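Long-range contacts in cell division control protein Cdc48 (Mycobacterium smegmatis, PDB 5E7P), which probably binds and hydrolyses ATP as a AAA-family ATPase, and holds ADP at two separate sites: residues R64-V69 against S90-R95; S112-G117 against V196-T201; D327-L332 against A365-P370. All blocks are in the same frame, centred on the assembly; numbering follows the deposited sequence.

Contact 1: R64-V69 against S90-R95; sequences RTTAAV and SNAGVR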
loop_
_atom_site.group_PDB
_atom_site.type_symbol
_atom_site.label_atom_id
_atom_site.label_comp_id
_atom_site.label_asym_id
_atom_site.label_seq_id
_atom_site.Cartn_x
_atom_site.Cartn_y
_atom_site.Cartn_z
ATOM N N ARG A 64 12.938 18.017 -21.182
ATOM C CA ARG A 64 13.342 17.280 -19.991
ATOM C C ARG A 64 12.342 16.167 -19.705
ATOM O O ARG A 64 11.260 16.123 -20.294
ATOM C CB ARG A 64 13.411 18.212 -18.779
ATOM C CG ARG A 64 14.109 19.535 -19.032
ATOM C CD ARG A 64 14.101 20.387 -17.776
ATOM N NE ARG A 64 14.824 19.739 -16.686
ATOM C CZ ARG A 64 14.770 20.130 -15.417
ATOM N NH1 ARG A 64 15.462 19.479 -14.492
ATOM N NH2 ARG A 64 14.020 21.168 -15.071
ATOM N N THR A 65 12.702 15.275 -18.789
ATOM C CA THR A 65 11.806 14.204 -18.375
ATOM C C THR A 65 11.447 14.334 -16.898
ATOM O O THR A 65 12.325 14.395 -16.036
ATOM C CB THR A 65 12.421 12.812 -18.626
ATOM O OG1 THR A 65 12.595 12.607 -20.034
ATOM C CG2 THR A 65 11.513 11.723 -18.075
ATOM N N THR A 66 10.150 14.383 -16.609
ATOM C CA THR A 66 9.677 14.434 -15.232
ATOM C C THR A 66 8.555 13.422 -15.034
ATOM O O THR A 66 8.273 12.620 -15.922
ATOM C CB THR A 66 9.183 15.845 -14.845
ATOM O OG1 THR A 66 9.006 15.922 -13.426
ATOM C CG2 THR A 66 7.868 16.168 -15.540
ATOM N N ALA A 67 7.923 13.453 -13.867
ATOM C CA ALA A 67 6.804 12.563 -13.594
ATOM C C ALA A 67 5.749 13.237 -12.723
ATOM O O ALA A 67 6.062 14.084 -11.887
ATOM C CB ALA A 67 7.290 11.281 -12.951
ATOM N N ALA A 68 4.493 12.858 -12.932
ATOM C CA ALA A 68 3.398 13.387 -12.135
ATOM C C ALA A 68 2.320 12.329 -11.949
ATOM O O ALA A 68 2.339 11.291 -12.609
ATOM C CB ALA A 68 2.822 14.636 -12.785
ATOM N N VAL A 69 1.385 12.598 -11.044
ATOM C CA VAL A 69 0.279 11.686 -10.780
ATOM C C VAL A 69 -0.892 11.993 -11.708
ATOM O O VAL A 69 -1.333 13.141 -11.805
ATOM C CB VAL A 69 -0.190 11.783 -9.313
ATOM C CG1 VAL A 69 -1.411 10.899 -9.069
ATOM C CG2 VAL A 69 0.946 11.409 -8.371
ATOM N N SER A 90 7.519 23.384 -16.051
ATOM C CA SER A 90 8.931 23.685 -15.860
ATOM C C SER A 90 9.763 22.410 -15.729
ATOM O O SER A 90 10.839 22.302 -16.316
ATOM C CB SER A 90 9.113 24.571 -14.628
ATOM O OG SER A 90 10.482 24.837 -14.389
ATOM N N ASN A 91 9.260 21.445 -14.964
ATOM C CA ASN A 91 9.976 20.188 -14.746
ATOM C C ASN A 91 10.075 19.322 -16.000
ATOM O O ASN A 91 11.013 18.539 -16.150
ATOM C CB ASN A 91 9.334 19.385 -13.610
ATOM C CG ASN A 91 9.540 20.026 -12.251
ATOM O OD1 ASN A 91 10.409 20.883 -12.082
ATOM N ND2 ASN A 91 8.743 19.609 -11.270
ATOM N N ALA A 92 9.101 19.462 -16.893
ATOM C CA ALA A 92 9.049 18.645 -18.100
ATOM C C ALA A 92 9.702 19.341 -19.291
ATOM O O ALA A 92 9.879 18.739 -20.349
ATOM C CB ALA A 92 7.610 18.276 -18.427
ATOM N N GLY A 93 10.056 20.611 -19.114
ATOM C CA GLY A 93 10.660 21.387 -20.180
ATOM C C GLY A 93 9.693 21.607 -21.326
ATOM O O GLY A 93 10.060 21.482 -22.495
ATOM N N VAL A 94 8.451 21.930 -20.985
ATOM C CA VAL A 94 7.411 22.154 -21.978
ATOM C C VAL A 94 6.817 23.552 -21.836
ATOM O O VAL A 94 6.445 23.971 -20.739
ATOM C CB VAL A 94 6.277 21.116 -21.844
ATOM C CG1 VAL A 94 5.245 21.305 -22.947
ATOM C CG2 VAL A 94 6.842 19.707 -21.875
ATOM N N ARG A 95 6.736 24.274 -22.950
ATOM C CA ARG A 95 6.090 25.581 -22.970
ATOM C C ARG A 95 4.576 25.409 -22.922
ATOM O O ARG A 95 4.061 24.323 -23.185
ATOM C CB ARG A 95 6.485 26.354 -24.229
ATOM C CG ARG A 95 7.955 26.727 -24.298
ATOM C CD ARG A 95 8.328 27.286 -25.668
ATOM N NE ARG A 95 8.301 26.259 -26.709
ATOM C CZ ARG A 95 7.298 26.079 -27.565
ATOM N NH1 ARG A 95 7.367 25.115 -28.474
ATOM N NH2 ARG A 95 6.228 26.861 -27.516
HETATM O O HOH W 1 6.918 17.434 -12.212
#
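R64 and T66 reach the last turn of helix 86-92 through quite different torsions. In R64, CG stands beside the backbone N (chi1 -45°), and the bend at chi3 (62°) sets NE beside the N91 carbonyl oxygen, with the guanidinium following alongside the last helical turn. T66 has OG1 anti to its backbone N, which puts CG2 between N and the carbonyl carbon, where it meets A92.

R64 CB lies 3.6 Å from N91 O, and the same oxygen sits over one face of the R64 guanidinium, offset toward its rim. S90 O comes 3.6 Å from R64 NH2 at an oblique approach, while R64 NH1 is hydrogen-bonded to G142 O. The direct hydrogen bond across the contact is long, R64 N to A92 O at 3.3 Å, with the donor well above the carbonyl plane.

T66 CG2 adds an apolar touch on A92 CB at 3.6 Å. Separately, its hydroxyl OG1 lies 3.5 Å from N91 CB. A water donates to T66 OG1 at 2.8 Å and accepts from N91 ND2 at 3.0 Å. N91 OD1 takes the backbone N-H of T144, so both ends of the amide are used and its rotation is fixed.

The helix stops in a Schellman motif, with G93 at positive phi as the C-prime residue. Its end rests against R64, just before strand 65-72, and T66 near the strand's start; that strand lies between strands 39-42 and 57-61 in the N-terminal domain, whose family is of the double-psi barrel type.

Contact 2: S112-G117 against V196-T201; sequences SVTVSG and VVSWGT
V113 N donates to V196 O at 2.9 Å, the first rung of a parallel ladder between S112-S116 and V196-W199. The S112 CA-H also leans on V196 O, so that oxygen is approached by two donors from the same strand. The next two rungs run S198 N to V113 O at 3.2 Å and V115 N to S198 O at 3.1 Å, the latter close to straight at 164°. V113 O and S198 O each take a CA-H as well, from V197 and T114. At the far end G200 N reaches V115 O, but its N-H points poorly and the bond is weak.

V113, V115, V197 and W199 share one face of the sheet. V115 CG2 meets W199 CE3 at 3.8 Å, the two side chains meeting at a slant. W199 has CG beside its backbone N (chi1 -69°), and its six-membered ring reaches on past V115: CZ3 lies 3.7 Å from G117 N, and S116 C sits at the ring edge, near its plane. At the other end of the indole, NE1 is hydrogen-bonded to I125 O. L130 of helix 127-133 covers V115, V197 and W199.

On the opposite face V196 CG1 packs against S112 CB at 3.6 Å, and T114 CG2 lies 3.6 Å from G200 CA. V196 also touches helix 294-299.

This is parallel pairing at the margin of a mixed four-stranded sheet, with strand 196-199 outermost within the chain and strand 112-116 between it and strand 177-184, consistent with the second half of a Cdc48-type N-terminal region.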
loop_
_atom_site.group_PDB
_atom_site.type_symbol
_atom_site.label_atom_id
_atom_site.label_comp_id
_atom_site.label_asym_id
_atom_site.label_seq_id
_atom_site.Cartn_x
_atom_site.Cartn_y
_atom_site.Cartn_z
ATOM N N SER A 112 15.989 6.716 -0.726
ATOM C CA SER A 112 16.285 8.070 -0.279
ATOM C C SER A 112 15.912 9.083 -1.350
ATOM O O SER A 112 15.798 8.743 -2.525
ATOM C CB SER A 112 17.769 8.221 0.067
ATOM O OG SER A 112 18.563 8.269 -1.105
ATOM N N VAL A 113 15.705 10.324 -0.926
ATOM C CA VAL A 113 15.535 11.447 -1.838
ATOM C C VAL A 113 16.273 12.636 -1.249
ATOM O O VAL A 113 15.965 13.074 -0.141
ATOM C CB VAL A 113 14.057 11.844 -2.016
ATOM C CG1 VAL A 113 13.954 13.128 -2.826
ATOM C CG2 VAL A 113 13.264 10.727 -2.677
ATOM N N THR A 114 17.255 13.155 -1.977
ATOM C CA THR A 114 17.999 14.316 -1.504
ATOM C C THR A 114 17.466 15.591 -2.145
ATOM O O THR A 114 17.360 15.685 -3.365
ATOM C CB THR A 114 19.506 14.180 -1.778
ATOM O OG1 THR A 114 19.996 12.976 -1.176
ATOM C CG2 THR A 114 20.257 15.366 -1.197
ATOM N N VAL A 115 17.121 16.565 -1.313
ATOM C CA VAL A 115 16.583 17.827 -1.799
ATOM C C VAL A 115 17.492 18.987 -1.417
ATOM O O VAL A 115 18.293 18.881 -0.488
ATOM C CB VAL A 115 15.172 18.091 -1.238
ATOM C CG1 VAL A 115 14.205 17.010 -1.697
ATOM C CG2 VAL A 115 15.210 18.168 0.282
ATOM N N SER A 116 17.363 20.094 -2.138
ATOM C CA SER A 116 18.150 21.284 -1.847
ATOM C C SER A 116 17.238 22.475 -1.590
ATOM O O SER A 116 16.176 22.595 -2.197
ATOM C CB SER A 116 19.103 21.598 -2.999
ATOM O OG SER A 116 19.910 22.724 -2.701
ATOM N N GLY A 117 17.658 23.350 -0.686
ATOM C CA GLY A 117 16.891 24.535 -0.365
ATOM C C GLY A 117 17.755 25.607 0.266
ATOM O O GLY A 117 18.984 25.538 0.209
ATOM N N VAL A 196 13.880 7.867 3.261
ATOM C CA VAL A 196 14.503 8.960 3.993
ATOM C C VAL A 196 14.633 10.174 3.078
ATOM O O VAL A 196 15.075 10.059 1.937
ATOM C CB VAL A 196 15.875 8.556 4.594
ATOM C CG1 VAL A 196 16.812 8.010 3.523
ATOM C CG2 VAL A 196 16.509 9.732 5.325
ATOM N N VAL A 197 14.216 11.335 3.569
ATOM C CA VAL A 197 14.312 12.562 2.789
ATOM C C VAL A 197 15.209 13.560 3.505
ATOM O O VAL A 197 14.816 14.142 4.513
ATOM C CB VAL A 197 12.928 13.192 2.553
ATOM C CG1 VAL A 197 13.048 14.408 1.648
ATOM C CG2 VAL A 197 11.979 12.170 1.951
ATOM N N SER A 198 16.415 13.753 2.979
ATOM C CA SER A 198 17.424 14.565 3.656
ATOM C C SER A 198 17.937 15.714 2.793
ATOM O O SER A 198 17.813 15.692 1.569
ATOM C CB SER A 198 18.593 13.685 4.105
ATOM O OG SER A 198 19.085 12.908 3.026
ATOM N N TRP A 199 18.522 16.713 3.448
ATOM C CA TRP A 199 19.015 17.901 2.763
ATOM C C TRP A 199 20.292 17.623 1.982
ATOM O O TRP A 199 20.998 16.652 2.252
ATOM C CB TRP A 199 19.247 19.042 3.756
ATOM C CG TRP A 199 17.981 19.599 4.322
ATOM C CD1 TRP A 199 17.508 19.439 5.591
ATOM C CD2 TRP A 199 17.013 20.396 3.630
ATOM N NE1 TRP A 199 16.307 20.093 5.735
ATOM C CE2 TRP A 199 15.981 20.687 4.544
ATOM C CE3 TRP A 199 16.920 20.891 2.327
ATOM C CZ2 TRP A 199 14.871 21.454 4.196
ATOM C CZ3 TRP A 199 15.817 21.652 1.984
ATOM C CH2 TRP A 199 14.808 21.927 2.915
ATOM N N GLY A 200 20.576 18.486 1.011
ATOM C CA GLY A 200 21.777 18.371 0.208
ATOM C C GLY A 200 23.013 18.703 1.015
ATOM O O GLY A 200 23.165 19.825 1.497
ATOM N N THR A 201 23.893 17.718 1.169
ATOM C CA THR A 201 25.115 17.890 1.944
ATOM C C THR A 201 26.340 17.825 1.037
ATOM O O THR A 201 26.843 16.740 0.747
ATOM C CB THR A 201 25.254 16.798 3.024
ATOM O OG1 THR A 201 25.718 15.582 2.423
ATOM C CG2 THR A 201 23.918 16.542 3.703
#

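Contact 3: D327-L332 against A365-P370; sequences DVDALL and ATSAVP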
loop_
_atom_site.group_PDB
_atom_site.type_symbol
_atom_site.label_atom_id
_atom_site.label_comp_id
_atom_site.label_asym_id
_atom_site.label_seq_id
_atom_site.Cartn_x
_atom_site.Cartn_y
_atom_site.Cartn_z
ATOM N N ASP A 327 10.305 1.202 10.771
ATOM C CA ASP A 327 10.610 0.831 9.390
ATOM C C ASP A 327 12.006 0.221 9.258
ATOM O O ASP A 327 12.895 0.774 8.604
ATOM C CB ASP A 327 10.417 2.028 8.453
ATOM C CG ASP A 327 9.019 2.623 8.557
ATOM O OD1 ASP A 327 8.072 2.029 7.995
ATOM O OD2 ASP A 327 8.866 3.679 9.208
ATOM N N VAL A 328 12.169 -0.939 9.887
ATOM C CA VAL A 328 13.450 -1.622 9.981
ATOM C C VAL A 328 13.856 -2.264 8.650
ATOM O O VAL A 328 14.996 -2.696 8.480
ATOM C CB VAL A 328 13.412 -2.684 11.113
ATOM C CG1 VAL A 328 12.549 -3.869 10.705
ATOM C CG2 VAL A 328 14.821 -3.136 11.507
ATOM N N ASP A 329 12.933 -2.313 7.694
ATOM C CA ASP A 329 13.245 -2.911 6.397
ATOM C C ASP A 329 14.237 -2.064 5.594
ATOM O O ASP A 329 14.900 -2.565 4.689
ATOM C CB ASP A 329 11.975 -3.186 5.587
ATOM C CG ASP A 329 11.085 -1.966 5.462
ATOM O OD1 ASP A 329 10.954 -1.219 6.454
ATOM O OD2 ASP A 329 10.517 -1.759 4.368
ATOM N N ALA A 330 14.338 -0.783 5.933
ATOM C CA ALA A 330 15.331 0.090 5.321
ATOM C C ALA A 330 16.703 -0.131 5.955
ATOM O O ALA A 330 17.732 0.070 5.312
ATOM C CB ALA A 330 14.914 1.542 5.458
ATOM N N LEU A 331 16.706 -0.548 7.218
ATOM C CA LEU A 331 17.942 -0.831 7.943
ATOM C C LEU A 331 18.396 -2.278 7.755
ATOM O O LEU A 331 19.590 -2.551 7.638
ATOM C CB LEU A 331 17.766 -0.521 9.432
ATOM C CG LEU A 331 18.870 -0.960 10.399
ATOM C CD1 LEU A 331 20.178 -0.247 10.098
ATOM C CD2 LEU A 331 18.445 -0.715 11.843
ATOM N N LEU A 332 17.443 -3.205 7.733
ATOM C CA LEU A 332 17.757 -4.619 7.528
ATOM C C LEU A 332 16.960 -5.223 6.373
ATOM O O LEU A 332 16.056 -6.022 6.596
ATOM C CB LEU A 332 17.506 -5.420 8.808
ATOM C CG LEU A 332 18.442 -5.164 9.991
ATOM C CD1 LEU A 332 17.977 -5.926 11.215
ATOM C CD2 LEU A 332 19.865 -5.559 9.635
ATOM N N ALA A 365 9.947 -3.573 16.302
ATOM C CA ALA A 365 10.270 -2.970 15.016
ATOM C C ALA A 365 9.055 -2.978 14.091
ATOM O O ALA A 365 8.200 -3.863 14.175
ATOM C CB ALA A 365 11.431 -3.695 14.373
ATOM N N THR A 366 8.981 -1.985 13.213
ATOM C CA THR A 366 7.895 -1.912 12.246
ATOM C C THR A 366 8.412 -2.088 10.823
ATOM O O THR A 366 9.596 -1.888 10.546
ATOM C CB THR A 366 7.129 -0.581 12.338
ATOM O OG1 THR A 366 8.030 0.504 12.099
ATOM C CG2 THR A 366 6.487 -0.418 13.716
ATOM N N SER A 367 7.503 -2.464 9.931
ATOM C CA SER A 367 7.804 -2.637 8.518
ATOM C C SER A 367 6.499 -2.912 7.794
ATOM O O SER A 367 5.737 -3.771 8.215
ATOM C CB SER A 367 8.759 -3.811 8.306
ATOM O OG SER A 367 8.941 -4.065 6.924
ATOM N N ALA A 368 6.236 -2.186 6.712
ATOM C CA ALA A 368 5.003 -2.379 5.958
ATOM C C ALA A 368 4.859 -3.829 5.514
ATOM O O ALA A 368 3.862 -4.479 5.815
ATOM C CB ALA A 368 4.950 -1.439 4.763
ATOM N N VAL A 369 5.871 -4.334 4.817
ATOM C CA VAL A 369 5.889 -5.720 4.370
ATOM C C VAL A 369 6.967 -6.503 5.123
ATOM O O VAL A 369 8.156 -6.208 4.994
ATOM C CB VAL A 369 6.147 -5.807 2.855
ATOM C CG1 VAL A 369 6.113 -7.252 2.387
ATOM C CG2 VAL A 369 5.127 -4.974 2.102
ATOM N N PRO A 370 6.548 -7.513 5.905
ATOM C CA PRO A 370 7.427 -8.267 6.811
ATOM C C PRO A 370 8.563 -8.977 6.083
ATOM O O PRO A 370 9.685 -9.019 6.590
ATOM C CB PRO A 370 6.486 -9.308 7.436
ATOM C CG PRO A 370 5.116 -8.804 7.190
ATOM C CD PRO A 370 5.182 -8.056 5.897
HETATM O O HOH W 2 8.268 -0.223 6.321
HETATM O O HOH W 3 6.317 1.825 10.334
HETATM O O HOH W 4 8.152 -2.914 4.009
#
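T366 grips the start of the 327-332 turn twice. Its OG1, held between the backbone N and the carbonyl carbon (chi1 59°), accepts from D327 N at 2.7 Å in a nearly straight bond (167°). Its carbonyl oxygen takes V328 N at 2.8 Å, so two successive N-H groups are tied to one residue.

V328 carries the apolar part of the contact. CG1 lies 3.8 Å from A365 CB and also passes over T366 O, while V373 lies against the side chain from outside the two segments. D329 and S367 meet next to it: with OG anti to its backbone N (chi1 174°), S367 puts the hydroxyl 3.3 Å from D329 CG. That hydroxyl donates to V369 O instead, from well above the carbonyl plane.

The two carboxylates are joined through water. One water donates to D327 OD1 and to D329 OD1 (2.9 Å) and accepts from A368 N; another donates to D329 OD2 at 2.7 Å and accepts from V369 N. D329 OD2 is also hydrogen-bonded to N194 ND2.

By sequence D327 probably falls at the position of the Walker B glutamate, directly after strand 321-326, and S367 at the sensor 1 position taken by N630 in the second ATPase module. The side chain of T366 stands about 4 Å from that of K276, which binds ADP, and the side chain of D327 about 5 Å from the bound ADP.

Strands 321-326 and 361-366 are parallel neighbours, linked by a beta-alpha-beta crossover through helix 344-356; L331 and L332 pack on that helix, and A365 pairs with strand 265-269 on the other flank.

How the contacts relate
Contact 3 is the buried one and the nearest to the chain's centre, beside a nucleotide; contacts 1 and 2 lie farther out and are partly buried. No two share a strand or helix. They follow one another along the chain, and contact 1 belongs to the N-terminal domain whereas contact 3 belongs to the first AAA module, their centres about 33 Å apart. Contact 2 stands between, with nearest atoms about 7 Å from contact 3, and helix 294-299 touches residues of both. Chemistry changes with place: a helix end on a strand in contact 1, regular backbone pairing in contact 2, and hydroxyls, carboxylates and bridging waters in contact 3.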